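Long-range contacts in phage-related protein (Bordetella bronchiseptica RB50, PDB 3BJQ), which is probably a phage major capsid protein of the E family, a shell-forming subunit likely of prophage origin: residues 50-55 against 301-306; 176-181 against 250-255. One frame throughout, in Å; residues are numbered along the deposited sequence.

Interactions 1 and 2 both reach the six-stranded mixed sheet that contains strands 179-183, 245-248 and 305-309, with centres 13 Å apart and nearest atoms about 5 Å apart, so they do not touch. Residues 176-181 and 250-255 meet nearer the middle of the chain, in a largely buried contact; 50-55 and 301-306 meet farther out, where the contact is only partly buried. The chemistry differs accordingly. Interaction 2 is polar and direct: an asparagine amide reads a backbone N-H and C=O, and an arginine holds an aspartate. Interaction 1 has no direct hydrogen bond between its segments and relies on one bridging water, a CA-H...O contact and apolar packing.

Interaction 1: residues 50-55 against 301-306; sequences FGKEAF and GMLAGY
The carbonyl oxygen of F50 receives a hydrogen bond from water 1, 2.7 Å from F50 O, and the same water accepts from the backbone of L303, 2.8 Å from L303 N. No direct hydrogen bond joins the two segments, so this water is their polar bridge. A softer approach to the same oxygen comes from G301, whose CA lies 3.6 Å from F50 O in a CA-H...O contact. The rest of the contact is carried by L303, A304 and F55. L303 sends its CD1 branch to the first turn of helix 52-58, 3.6 Å from K52 N and 3.8 Å from K52 CB; CD1 lies anti to CA (chi2 174°), extending the branch away from the L303 backbone. The K52 chain runs out extended and its amine takes no part in the contact. G51 is the N-cap residue of this helix, and the opposing 302-304 is a short 3-10 turn leading into strand 305-309, so the contact sets a helix start against the entry to a strand of the six-stranded mixed sheet. F55, one turn into the helix, brings its ring tip CZ to 3.7 Å from A304 CB, while G301 CA lies at the edge of the same ring. Helix 158-173 packs here too, with I173 touching both F55 and A304.

Interaction 2: residues 176-181 against 250-255; sequences EPNRLM and VSDNPD
R179 and V250 make the nearest backbone approach, their CA atoms 6.6 Å apart, where strand 179-183 begins and the chain has just left strand 245-248. N178 and R179 both face G248, a classic beta bulge in this antiparallel pair, and both side chains start toward 250-255. The N178 amide takes over the pairing at V250. V250 N donates to N178 OD1 (2.9 Å) almost straight, at 174°, in the carbonyl plane and on a lone pair; N178 ND2 returns a bond to V250 O (2.8 Å), which lies close to the amide plane. The asparagine thus imitates a strand backbone, with CG held between the backbone N and the carbonyl carbon (chi1 57°). R179 crosses V250 at about a right angle, its CG 3.4 Å from V250 CG2, and its chain bends at chi2. The guanidinium has V250 O over one face, offset toward the rim, and D252 at its edge. R179 and D252 form a salt bridge: R179 NH2 donates to D252 OD1 at 2.7 Å, nearly along the C-O axis, and NH1 adds a weak bond to the same oxygen. Guanidinium and carboxylate planes are 14° apart, nearly coplanar. NH1 also donates to N178 O (3.2 Å) from above that carbonyl's plane. Farther on, S251 OG accepts from N253 N in an ST turn, and N253 OD1 from D255 N in an Asx turn. E220 and E221 lie near as long, weak ion-pair partners of NH1, and E220 is also close to D252 OD2. Among three acidic side chains, the positive charge of R179 probably eases the repulsion between D252 and E220 while tying the loop after strand 245-248 to the start of strand 179-183.

Interaction 1: residues 50-55 against 301-306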
ATOM      1  N   PHE E  50       2.699 -43.729  20.866  1.00 33.21           N
ATOM      2  CA  PHE E  50       2.390 -43.300  22.207  1.00 33.61           C
ATOM      3  C   PHE E  50       1.683 -44.401  22.968  1.00 34.59           C
ATOM      4  O   PHE E  50       0.517 -44.701  22.721  1.00 36.02           O
ATOM      5  CB  PHE E  50       1.548 -42.026  22.147  1.00 31.32           C
ATOM      6  CG  PHE E  50       2.076 -41.025  21.161  1.00 28.11           C
ATOM      7  CD1 PHE E  50       3.266 -40.366  21.405  1.00 27.37           C
ATOM      8  CD2 PHE E  50       1.434 -40.820  19.962  1.00 27.21           C
ATOM      9  CE1 PHE E  50       3.769 -39.461  20.504  1.00 24.81           C
ATOM     10  CE2 PHE E  50       1.910 -39.921  19.050  1.00 23.72           C
ATOM     11  CZ  PHE E  50       3.078 -39.215  19.331  1.00 30.32           C
ATOM     12  N   GLY E  51       2.415 -45.001  23.895  1.00 35.40           N
ATOM     13  CA  GLY E  51       1.878 -46.003  24.782  1.00 36.65           C
ATOM     14  C   GLY E  51       1.494 -45.354  26.098  1.00 37.60           C
ATOM     15  O   GLY E  51       1.384 -44.120  26.183  1.00 35.79           O
ATOM     16  N   LYS E  52       1.317 -46.175  27.129  1.00 38.89           N
ATOM     17  CA  LYS E  52       0.851 -45.685  28.419  1.00 41.47           C
ATOM     18  C   LYS E  52       1.817 -44.669  29.003  1.00 40.24           C
ATOM     19  O   LYS E  52       1.392 -43.639  29.515  1.00 40.70           O
ATOM     20  CB  LYS E  52       0.640 -46.848  29.400  1.00 43.24           C
ATOM     21  CG  LYS E  52      -0.272 -46.501  30.573  1.00 47.48           C
ATOM     22  CD  LYS E  52      -0.630 -47.727  31.415  1.00 47.94           C
ATOM     23  CE  LYS E  52      -1.784 -47.439  32.370  1.00 54.68           C
ATOM     24  NZ  LYS E  52      -2.272 -48.694  33.058  1.00 61.86           N
ATOM     25  N   GLU E  53       3.111 -44.953  28.924  1.00 40.45           N
ATOM     26  CA  GLU E  53       4.132 -44.054  29.457  1.00 42.03           C
ATOM     27  C   GLU E  53       4.109 -42.674  28.786  1.00 39.96           C
ATOM     28  O   GLU E  53       4.248 -41.660  29.451  1.00 39.34           O
ATOM     29  CB  GLU E  53       5.512 -44.661  29.264  1.00 41.82           C
ATOM     30  CG  GLU E  53       6.649 -43.759  29.761  1.00 53.30           C
ATOM     31  CD  GLU E  53       7.993 -44.013  29.066  1.00 52.35           C
ATOM     32  OE1 GLU E  53       8.005 -44.357  27.859  1.00 67.17           O
ATOM     33  OE2 GLU E  53       9.043 -43.833  29.732  1.00 70.84           O
ATOM     34  N   ALA E  54       3.956 -42.656  27.469  1.00 38.14           N
ATOM     35  CA  ALA E  54       3.893 -41.406  26.689  1.00 37.36           C
ATOM     36  C   ALA E  54       2.776 -40.492  27.153  1.00 36.43           C
ATOM     37  O   ALA E  54       2.985 -39.295  27.367  1.00 34.32           O
ATOM     38  CB  ALA E  54       3.713 -41.713  25.197  1.00 36.48           C
ATOM     39  N   PHE E  55       1.581 -41.057  27.312  1.00 35.92           N
ATOM     40  CA  PHE E  55       0.445 -40.253  27.771  1.00 35.27           C
ATOM     41  C   PHE E  55       0.611 -39.845  29.222  1.00 36.57           C
ATOM     42  O   PHE E  55       0.214 -38.757  29.587  1.00 37.32           O
ATOM     43  CB  PHE E  55      -0.897 -40.952  27.565  1.00 33.95           C
ATOM     44  CG  PHE E  55      -1.388 -40.913  26.141  1.00 31.75           C
ATOM     45  CD1 PHE E  55      -2.009 -39.792  25.648  1.00 32.91           C
ATOM     46  CD2 PHE E  55      -1.240 -42.003  25.308  1.00 32.94           C
ATOM     47  CE1 PHE E  55      -2.481 -39.748  24.332  1.00 32.71           C
ATOM     48  CE2 PHE E  55      -1.710 -41.973  24.000  1.00 33.61           C
ATOM     49  CZ  PHE E  55      -2.339 -40.836  23.519  1.00 28.59           C
ATOM     50  N   GLY E 301      -1.487 -43.894  18.770  1.00 34.07           N
ATOM     51  CA  GLY E 301      -1.878 -44.063  20.168  1.00 33.76           C
ATOM     52  C   GLY E 301      -3.133 -44.897  20.378  1.00 35.19           C
ATOM     53  O   GLY E 301      -4.217 -44.362  20.585  1.00 35.57           O
HETATM   54  N   MSE E 302      -2.963 -46.210  20.365  1.00 36.62           N
HETATM   55  CA  MSE E 302      -4.075 -47.161  20.528  1.00 38.57           C
HETATM   56  C   MSE E 302      -4.876 -46.933  21.802  1.00 37.66           C
HETATM   57  O   MSE E 302      -6.098 -47.001  21.791  1.00 38.20           O
HETATM   58  CB  MSE E 302      -3.563 -48.599  20.478  1.00 38.57           C
HETATM   59  CG  MSE E 302      -4.651 -49.668  20.684  1.00 43.34           C
HETATM   60 SE   MSE E 302      -4.926 -50.094  22.544  0.75 42.51          SE
HETATM   61  CE  MSE E 302      -3.113 -50.918  22.795  1.00 38.51           C
ATOM     62  N   LEU E 303      -4.203 -46.632  22.899  1.00 37.37           N
ATOM     63  CA  LEU E 303      -4.904 -46.448  24.152  1.00 36.94           C
ATOM     64  C   LEU E 303      -5.810 -45.223  24.142  1.00 35.94           C
ATOM     65  O   LEU E 303      -6.616 -45.057  25.049  1.00 36.68           O
ATOM     66  CB  LEU E 303      -3.921 -46.318  25.325  1.00 38.13           C
ATOM     67  CG  LEU E 303      -3.176 -47.567  25.753  1.00 36.44           C
ATOM     68  CD1 LEU E 303      -2.145 -47.149  26.849  1.00 36.41           C
ATOM     69  CD2 LEU E 303      -4.124 -48.639  26.267  1.00 38.26           C
ATOM     70  N   ALA E 304      -5.641 -44.346  23.158  1.00 33.84           N
ATOM     71  CA  ALA E 304      -6.517 -43.190  23.018  1.00 32.67           C
ATOM     72  C   ALA E 304      -7.726 -43.503  22.119  1.00 31.96           C
ATOM     73  O   ALA E 304      -8.499 -42.605  21.826  1.00 30.92           O
ATOM     74  CB  ALA E 304      -5.755 -41.979  22.492  1.00 27.31           C
ATOM     75  N   GLY E 305      -7.873 -44.771  21.716  1.00 32.75           N
ATOM     76  CA  GLY E 305      -8.965 -45.222  20.866  1.00 31.76           C
ATOM     77  C   GLY E 305      -9.728 -46.403  21.440  1.00 33.49           C
ATOM     78  O   GLY E 305      -9.237 -47.138  22.315  1.00 35.75           O
ATOM     79  N   TYR E 306     -10.948 -46.580  20.949  1.00 31.66           N
ATOM     80  CA  TYR E 306     -11.813 -47.660  21.391  1.00 32.59           C
ATOM     81  C   TYR E 306     -12.765 -48.055  20.257  1.00 31.02           C
ATOM     82  O   TYR E 306     -13.464 -47.206  19.726  1.00 31.00           O
ATOM     83  CB  TYR E 306     -12.595 -47.201  22.618  1.00 32.93           C
ATOM     84  CG  TYR E 306     -13.357 -48.309  23.330  1.00 35.17           C
ATOM     85  CD1 TYR E 306     -14.597 -48.735  22.861  1.00 34.52           C
ATOM     86  CD2 TYR E 306     -12.850 -48.903  24.478  1.00 31.41           C
ATOM     87  CE1 TYR E 306     -15.291 -49.729  23.496  1.00 36.38           C
ATOM     88  CE2 TYR E 306     -13.541 -49.895  25.133  1.00 35.55           C
ATOM     89  CZ  TYR E 306     -14.769 -50.307  24.638  1.00 36.34           C
ATOM     90  OH  TYR E 306     -15.483 -51.292  25.263  1.00 35.16           O
TER
HETATM   91  O   HOH W   1      -1.368 -46.607  23.079  1.00 45.25           O

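Interaction 2: residues 176-181 against 250-255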
ATOM      1  N   GLU E 176     -10.307 -37.195  28.607  1.00 44.55           N
ATOM      2  CA  GLU E 176     -11.585 -37.659  28.058  1.00 44.51           C
ATOM      3  C   GLU E 176     -11.436 -37.780  26.555  1.00 41.74           C
ATOM      4  O   GLU E 176     -10.782 -36.929  25.934  1.00 41.47           O
ATOM      5  CB  GLU E 176     -12.716 -36.652  28.357  1.00 44.74           C
ATOM      6  CG  GLU E 176     -13.039 -36.468  29.856  1.00 51.68           C
ATOM      7  CD  GLU E 176     -13.678 -37.709  30.523  1.00 56.05           C
ATOM      8  OE1 GLU E 176     -14.571 -38.356  29.917  1.00 60.05           O
ATOM      9  OE2 GLU E 176     -13.281 -38.027  31.665  1.00 57.88           O
ATOM     10  N   PRO E 177     -12.023 -38.836  25.961  1.00 39.67           N
ATOM     11  CA  PRO E 177     -12.059 -38.858  24.503  1.00 37.99           C
ATOM     12  C   PRO E 177     -12.903 -37.685  24.019  1.00 36.10           C
ATOM     13  O   PRO E 177     -13.840 -37.290  24.708  1.00 35.34           O
ATOM     14  CB  PRO E 177     -12.722 -40.198  24.180  1.00 36.65           C
ATOM     15  CG  PRO E 177     -13.443 -40.588  25.379  1.00 40.91           C
ATOM     16  CD  PRO E 177     -12.684 -40.016  26.542  1.00 39.11           C
ATOM     17  N   ASN E 178     -12.547 -37.112  22.874  1.00 34.58           N
ATOM     18  CA  ASN E 178     -13.253 -35.949  22.344  1.00 33.39           C
ATOM     19  C   ASN E 178     -13.832 -36.138  20.945  1.00 33.64           C
ATOM     20  O   ASN E 178     -14.388 -35.191  20.369  1.00 33.21           O
ATOM     21  CB  ASN E 178     -12.334 -34.721  22.375  1.00 35.37           C
ATOM     22  CG  ASN E 178     -11.056 -34.938  21.619  1.00 28.86           C
ATOM     23  OD1 ASN E 178     -10.829 -36.010  21.059  1.00 35.19           O
ATOM     24  ND2 ASN E 178     -10.212 -33.922  21.590  1.00 32.98           N
ATOM     25  N   ARG E 179     -13.708 -37.349  20.411  1.00 32.08           N
ATOM     26  CA  ARG E 179     -14.243 -37.677  19.109  1.00 33.48           C
ATOM     27  C   ARG E 179     -15.052 -38.942  19.199  1.00 33.51           C
ATOM     28  O   ARG E 179     -14.536 -39.951  19.649  1.00 34.42           O
ATOM     29  CB  ARG E 179     -13.147 -37.990  18.105  1.00 35.30           C
ATOM     30  CG  ARG E 179     -12.282 -36.877  17.737  1.00 40.76           C
ATOM     31  CD  ARG E 179     -12.938 -35.884  16.800  1.00 42.92           C
ATOM     32  NE  ARG E 179     -11.931 -34.872  16.524  1.00 43.28           N
ATOM     33  CZ  ARG E 179     -11.642 -33.876  17.349  1.00 46.25           C
ATOM     34  NH1 ARG E 179     -12.323 -33.715  18.471  1.00 43.07           N
ATOM     35  NH2 ARG E 179     -10.686 -33.023  17.032  1.00 52.56           N
ATOM     36  N   LEU E 180     -16.298 -38.897  18.746  1.00 31.74           N
ATOM     37  CA  LEU E 180     -17.105 -40.121  18.629  1.00 30.83           C
ATOM     38  C   LEU E 180     -17.507 -40.241  17.170  1.00 30.50           C
ATOM     39  O   LEU E 180     -18.086 -39.314  16.626  1.00 29.35           O
ATOM     40  CB  LEU E 180     -18.321 -40.087  19.575  1.00 30.87           C
ATOM     41  CG  LEU E 180     -19.080 -41.411  19.830  1.00 32.84           C
ATOM     42  CD1 LEU E 180     -19.678 -41.429  21.229  1.00 47.46           C
ATOM     43  CD2 LEU E 180     -20.151 -41.597  18.812  1.00 36.47           C
HETATM   44  N   MSE E 181     -17.133 -41.361  16.536  1.00 29.77           N
HETATM   45  CA  MSE E 181     -17.513 -41.675  15.178  1.00 31.32           C
HETATM   46  C   MSE E 181     -18.699 -42.655  15.192  1.00 31.33           C
HETATM   47  O   MSE E 181     -18.568 -43.785  15.643  1.00 30.38           O
HETATM   48  CB  MSE E 181     -16.333 -42.337  14.439  1.00 31.42           C
HETATM   49  CG  MSE E 181     -16.452 -42.415  12.933  1.00 31.85           C
HETATM   50 SE   MSE E 181     -17.733 -43.653  12.185  0.75 32.02          SE
HETATM   51  CE  MSE E 181     -17.086 -45.287  12.924  1.00 24.33           C
ATOM     52  N   VAL E 250      -8.457 -37.373  20.060  1.00 32.36           N
ATOM     53  CA  VAL E 250      -7.748 -36.841  18.886  1.00 31.74           C
ATOM     54  C   VAL E 250      -7.395 -35.415  19.246  1.00 32.71           C
ATOM     55  O   VAL E 250      -8.276 -34.612  19.639  1.00 31.97           O
ATOM     56  CB  VAL E 250      -8.650 -36.863  17.638  1.00 31.30           C
ATOM     57  CG1 VAL E 250      -7.888 -36.418  16.365  1.00 32.86           C
ATOM     58  CG2 VAL E 250      -9.220 -38.253  17.430  1.00 31.55           C
ATOM     59  N   SER E 251      -6.111 -35.096  19.207  1.00 33.91           N
ATOM     60  CA  SER E 251      -5.700 -33.751  19.571  1.00 35.14           C
ATOM     61  C   SER E 251      -6.442 -32.684  18.743  1.00 35.10           C
ATOM     62  O   SER E 251      -6.539 -32.785  17.518  1.00 34.20           O
ATOM     63  CB  SER E 251      -4.191 -33.574  19.403  1.00 37.66           C
ATOM     64  OG  SER E 251      -3.852 -32.228  19.605  1.00 39.86           O
ATOM     65  N   ASP E 252      -6.932 -31.667  19.450  1.00 35.63           N
ATOM     66  CA  ASP E 252      -7.597 -30.508  18.866  1.00 36.82           C
ATOM     67  C   ASP E 252      -6.594 -29.441  18.388  1.00 34.50           C
ATOM     68  O   ASP E 252      -6.992 -28.372  18.018  1.00 35.00           O
ATOM     69  CB  ASP E 252      -8.537 -29.848  19.895  1.00 35.18           C
ATOM     70  CG  ASP E 252      -9.860 -30.596  20.077  1.00 44.29           C
ATOM     71  OD1 ASP E 252     -10.230 -31.421  19.219  1.00 41.15           O
ATOM     72  OD2 ASP E 252     -10.548 -30.336  21.093  1.00 45.41           O
ATOM     73  N   ASN E 253      -5.302 -29.729  18.433  1.00 35.03           N
ATOM     74  CA  ASN E 253      -4.268 -28.792  18.039  1.00 34.27           C
ATOM     75  C   ASN E 253      -4.553 -28.287  16.614  1.00 34.44           C
ATOM     76  O   ASN E 253      -4.755 -29.084  15.706  1.00 35.69           O
ATOM     77  CB  ASN E 253      -2.911 -29.504  18.108  1.00 33.98           C
ATOM     78  CG  ASN E 253      -1.713 -28.546  18.206  1.00 37.32           C
ATOM     79  OD1 ASN E 253      -1.744 -27.415  17.732  1.00 36.04           O
ATOM     80  ND2 ASN E 253      -0.624 -29.043  18.783  1.00 31.45           N
ATOM     81  N   PRO E 254      -4.642 -26.965  16.431  1.00 36.25           N
ATOM     82  CA  PRO E 254      -4.804 -26.426  15.085  1.00 35.29           C
ATOM     83  C   PRO E 254      -3.555 -26.553  14.196  1.00 35.09           C
ATOM     84  O   PRO E 254      -3.662 -26.340  12.999  1.00 35.64           O
ATOM     85  CB  PRO E 254      -5.157 -24.961  15.343  1.00 35.80           C
ATOM     86  CG  PRO E 254      -4.636 -24.655  16.673  1.00 36.11           C
ATOM     87  CD  PRO E 254      -4.689 -25.907  17.460  1.00 36.58           C
ATOM     88  N   ASP E 255      -2.396 -26.867  14.784  1.00 35.37           N
ATOM     89  CA  ASP E 255      -1.141 -27.130  14.066  1.00 34.81           C
ATOM     90  C   ASP E 255      -0.698 -28.556  14.413  1.00 32.19           C
ATOM     91  O   ASP E 255       0.239 -28.749  15.204  1.00 32.09           O
ATOM     92  CB  ASP E 255      -0.020 -26.165  14.504  1.00 36.04           C
ATOM     93  CG  ASP E 255      -0.421 -24.701  14.458  1.00 44.60           C
ATOM     94  OD1 ASP E 255      -1.102 -24.301  13.494  1.00 51.24           O
ATOM     95  OD2 ASP E 255      -0.028 -23.947  15.396  1.00 55.45           O
TER